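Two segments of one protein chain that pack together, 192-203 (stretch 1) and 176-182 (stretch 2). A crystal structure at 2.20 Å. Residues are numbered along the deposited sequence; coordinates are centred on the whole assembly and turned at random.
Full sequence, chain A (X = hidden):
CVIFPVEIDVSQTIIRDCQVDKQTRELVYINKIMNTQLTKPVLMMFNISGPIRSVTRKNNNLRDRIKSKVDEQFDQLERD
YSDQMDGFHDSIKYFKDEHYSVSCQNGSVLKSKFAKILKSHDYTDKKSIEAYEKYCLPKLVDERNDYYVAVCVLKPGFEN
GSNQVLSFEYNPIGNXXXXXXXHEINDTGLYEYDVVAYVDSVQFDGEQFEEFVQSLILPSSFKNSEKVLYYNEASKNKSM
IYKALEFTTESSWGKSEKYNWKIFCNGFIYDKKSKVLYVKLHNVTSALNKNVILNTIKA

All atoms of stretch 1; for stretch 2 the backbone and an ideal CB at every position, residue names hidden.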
# COMPACT_ATOMS: atom_id res chain seq x y z
N GLU A 192 -10.40 22.90 13.10
CA GLU A 192 -9.19 22.07 12.89
C GLU A 192 -9.33 21.42 11.56
O GLU A 192 -10.41 20.93 11.24
CB GLU A 192 -9.08 20.95 13.94
CG GLU A 192 -8.87 21.37 15.38
CD GLU A 192 -8.81 20.18 16.34
OE1 GLU A 192 -7.76 19.52 16.43
OE2 GLU A 192 -9.84 19.90 16.98
N TYR A 193 -8.27 21.43 10.75
CA TYR A 193 -8.32 20.77 9.45
C TYR A 193 -7.30 19.64 9.33
O TYR A 193 -6.26 19.67 9.92
CB TYR A 193 -8.02 21.72 8.33
CG TYR A 193 -9.03 22.78 8.08
CD1 TYR A 193 -9.09 23.95 8.88
CD2 TYR A 193 -9.88 22.68 6.96
CE1 TYR A 193 -9.96 25.00 8.55
CE2 TYR A 193 -10.74 23.71 6.62
CZ TYR A 193 -10.79 24.87 7.39
OH TYR A 193 -11.63 25.87 6.96
N ASP A 194 -7.66 18.60 8.57
CA ASP A 194 -6.78 17.48 8.31
C ASP A 194 -7.34 16.85 7.05
O ASP A 194 -8.15 15.90 7.09
CB ASP A 194 -6.75 16.45 9.46
CG ASP A 194 -5.72 15.34 9.18
OD1 ASP A 194 -4.80 15.62 8.35
OD2 ASP A 194 -5.82 14.25 9.76
N VAL A 195 -6.88 17.39 5.91
CA VAL A 195 -7.40 16.98 4.63
C VAL A 195 -6.36 17.28 3.52
O VAL A 195 -5.52 18.19 3.66
CB VAL A 195 -8.73 17.81 4.37
CG1 VAL A 195 -8.41 19.40 4.40
CG2 VAL A 195 -9.37 17.42 3.09
N VAL A 196 -6.39 16.44 2.48
CA VAL A 196 -5.56 16.60 1.28
C VAL A 196 -6.58 16.49 0.15
O VAL A 196 -7.62 15.83 0.30
CB VAL A 196 -4.43 15.50 1.13
CG1 VAL A 196 -3.42 15.58 2.27
CG2 VAL A 196 -5.03 14.11 1.15
N ALA A 197 -6.32 17.21 -0.95
CA ALA A 197 -7.16 17.21 -2.11
C ALA A 197 -6.33 17.33 -3.40
O ALA A 197 -5.24 17.96 -3.46
CB ALA A 197 -8.18 18.34 -2.05
N TYR A 198 -6.86 16.68 -4.42
CA TYR A 198 -6.29 16.67 -5.75
C TYR A 198 -7.47 17.12 -6.64
O TYR A 198 -8.53 16.48 -6.60
CB TYR A 198 -5.84 15.21 -6.10
CG TYR A 198 -5.33 15.04 -7.52
CD1 TYR A 198 -6.23 15.06 -8.59
CD2 TYR A 198 -3.96 14.88 -7.79
CE1 TYR A 198 -5.80 14.91 -9.91
CE2 TYR A 198 -3.49 14.73 -9.10
CZ TYR A 198 -4.43 14.74 -10.16
OH TYR A 198 -4.03 14.47 -11.46
N VAL A 199 -7.32 18.22 -7.40
CA VAL A 199 -8.44 18.73 -8.25
C VAL A 199 -7.85 19.15 -9.59
O VAL A 199 -6.95 19.97 -9.60
CB VAL A 199 -9.14 19.97 -7.65
CG1 VAL A 199 -10.40 20.29 -8.47
CG2 VAL A 199 -9.52 19.75 -6.15
N ASP A 200 -8.34 18.58 -10.70
CA ASP A 200 -7.79 18.92 -12.02
C ASP A 200 -8.72 19.76 -12.86
O ASP A 200 -9.85 20.00 -12.47
CB ASP A 200 -7.36 17.66 -12.79
CG ASP A 200 -8.53 16.77 -13.28
OD1 ASP A 200 -9.62 17.27 -13.58
OD2 ASP A 200 -8.30 15.54 -13.42
N SER A 201 -8.20 20.23 -13.99
CA SER A 201 -8.91 21.08 -14.93
C SER A 201 -9.45 22.32 -14.24
O SER A 201 -10.60 22.71 -14.48
CB SER A 201 -10.06 20.32 -15.60
OG SER A 201 -9.63 19.02 -15.98
N VAL A 202 -8.60 22.94 -13.41
CA VAL A 202 -9.00 24.15 -12.68
C VAL A 202 -8.08 25.32 -12.85
O VAL A 202 -6.91 25.16 -13.04
CB VAL A 202 -9.19 23.90 -11.15
CG1 VAL A 202 -10.48 23.13 -10.95
CG2 VAL A 202 -7.98 23.08 -10.54
N GLN A 203 -8.66 26.50 -12.83
CA GLN A 203 -7.90 27.73 -12.95
C GLN A 203 -7.31 28.13 -11.60
O GLN A 203 -7.87 27.87 -10.53
CB GLN A 203 -8.82 28.86 -13.44
CG GLN A 203 -9.26 28.75 -14.89
CD GLN A 203 -10.22 29.87 -15.26
OE1 GLN A 203 -9.97 31.04 -14.96
NE2 GLN A 203 -11.32 29.52 -15.92
N UNK A 176 -17.85 25.87 -12.62
CA UNK A 176 -17.45 26.02 -11.24
C UNK A 176 -17.26 24.61 -10.65
O UNK A 176 -17.88 23.64 -11.13
CB UNK A 176 -18.48 26.83 -10.45
N UNK A 177 -16.40 24.54 -9.63
CA UNK A 177 -16.11 23.36 -8.83
C UNK A 177 -16.00 23.83 -7.39
O UNK A 177 -15.38 24.82 -7.10
CB UNK A 177 -14.84 22.65 -9.29
N UNK A 178 -16.60 23.09 -6.48
CA UNK A 178 -16.52 23.44 -5.09
C UNK A 178 -15.73 22.32 -4.37
O UNK A 178 -16.12 21.16 -4.43
CB UNK A 178 -17.92 23.63 -4.49
N UNK A 179 -14.61 22.63 -3.72
CA UNK A 179 -13.86 21.62 -3.00
C UNK A 179 -14.42 21.81 -1.60
O UNK A 179 -14.25 22.84 -0.98
CB UNK A 179 -12.34 21.78 -3.09
N UNK A 180 -15.13 20.81 -1.10
CA UNK A 180 -15.76 20.90 0.24
C UNK A 180 -14.90 20.84 1.48
O UNK A 180 -14.89 19.84 2.20
CB UNK A 180 -16.78 19.76 0.36
N UNK A 181 -14.16 21.92 1.76
CA UNK A 181 -13.33 21.96 2.96
C UNK A 181 -14.09 22.40 4.19
O UNK A 181 -13.69 22.07 5.31
CB UNK A 181 -12.14 22.89 2.74
N UNK A 182 -15.18 23.15 4.02
CA UNK A 182 -15.89 23.65 5.21
C UNK A 182 -16.49 22.59 6.16
O UNK A 182 -16.91 21.48 5.74
CB UNK A 182 -17.02 24.56 4.74

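The strand of stretch 1 and the strand at 176-179 run nearly antiparallel, 166° between their directions, with axes 9.7 Å apart at closest approach. That spacing is too wide for backbone pairing, and no hydrogen bond crosses, so the side chains must fill the gap. Stretch 1 offers Tyr 193, Val 195, Ala 197, Val 199 and Val 202, all with CA-to-CB toward the other stretch.

At position 176 the backbone is extended (phi/psi -121/153), and the ideal CB has nothing of stretch 1 within 5.5 Å. Stretch 1 therefore sets no preference. The residue is Lys 176, whose NZ is hydrogen-bonded elsewhere in the structure.

Position 177 points toward stretch 1. Its ideal CB lies 4.7 Å from Val 202 CG1 and 5.1 Å from Val 199 CG1, a wholly apolar setting with room for a short branch; Val, Ile, Leu or perhaps Thr would suit, and the extended angles (-139/136) favour beta-branching. The residue is Val 177, chi1 t. Its CG2 reaches Val 202 CG1 at 4.0 Å, while CG1 lies 4.5 Å from Val 199 CG1, so the two methyls address different partners.

Position 178, the next in the strand alternation, has no atom of stretch 1 near its ideal CB. Many residues are possible, beta-branched ones agreeing well with -115/121; Ile 178 is found, making no contact here.

Position 179 turns back toward stretch 1. The ideal CB is 4.6 Å from Val 199 CG2 and 5.5 Å from Ala 197 CB, so a medium aliphatic residue, Val, Ile or Leu, could reach both. Val 179, chi1 t, does so: CG2 meets Val 199 CG2 at 3.8 Å, and CG1 approaches Ala 197 CB at 4.2 Å.

Position 180 lies past the strand and out of reach. Its phi of -73° is compatible with proline among many others, and Pro 180 is the residue.

At 181 the CB again points toward stretch 1, 4.2 Å from Tyr 193 CE2 and 5.4 Å from Val 195 CG1. The small Ala 197 leaves space farther along, so a long apolar side chain, Phe, Leu or Met, is expected. Phe 181, chi1 m, extends along the row: CD1 is 3.8 Å from Val 195 CG1, and CZ is 3.9 Å from Ala 197 CB. It has the largest covered area of either stretch, 86 Å². Its backbone O also lies 3.6 Å from Tyr 193 CE2.

Position 182 points away from stretch 1, which leaves the choice open; Ala 182 occupies it.

Stretch 2, residues 176-182: KVIVPFA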
# COMPACT_ATOMS: atom_id res chain seq x y z
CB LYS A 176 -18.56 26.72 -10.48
CG LYS A 176 -18.81 28.12 -10.90
CD LYS A 176 -17.74 29.05 -10.35
CE LYS A 176 -18.07 30.49 -10.66
NZ LYS A 176 -16.97 31.38 -10.21
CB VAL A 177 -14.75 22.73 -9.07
CG1 VAL A 177 -14.73 21.33 -8.45
CG2 VAL A 177 -14.41 22.76 -10.49
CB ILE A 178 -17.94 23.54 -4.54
CG1 ILE A 178 -18.67 24.66 -5.25
CG2 ILE A 178 -17.93 23.73 -3.02
CD1 ILE A 178 -20.13 24.88 -4.80
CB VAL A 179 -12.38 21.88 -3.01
CG1 VAL A 179 -11.68 20.65 -2.52
CG2 VAL A 179 -11.90 22.24 -4.46
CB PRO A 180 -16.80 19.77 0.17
CG PRO A 180 -16.07 18.71 -0.61
CD PRO A 180 -15.46 19.53 -1.77
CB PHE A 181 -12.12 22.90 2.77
CG PHE A 181 -11.13 22.42 1.77
CD1 PHE A 181 -10.64 21.13 1.82
CD2 PHE A 181 -10.63 23.28 0.80
CE1 PHE A 181 -9.66 20.69 0.93
CE2 PHE A 181 -9.65 22.85 -0.11
CZ PHE A 181 -9.16 21.54 -0.03
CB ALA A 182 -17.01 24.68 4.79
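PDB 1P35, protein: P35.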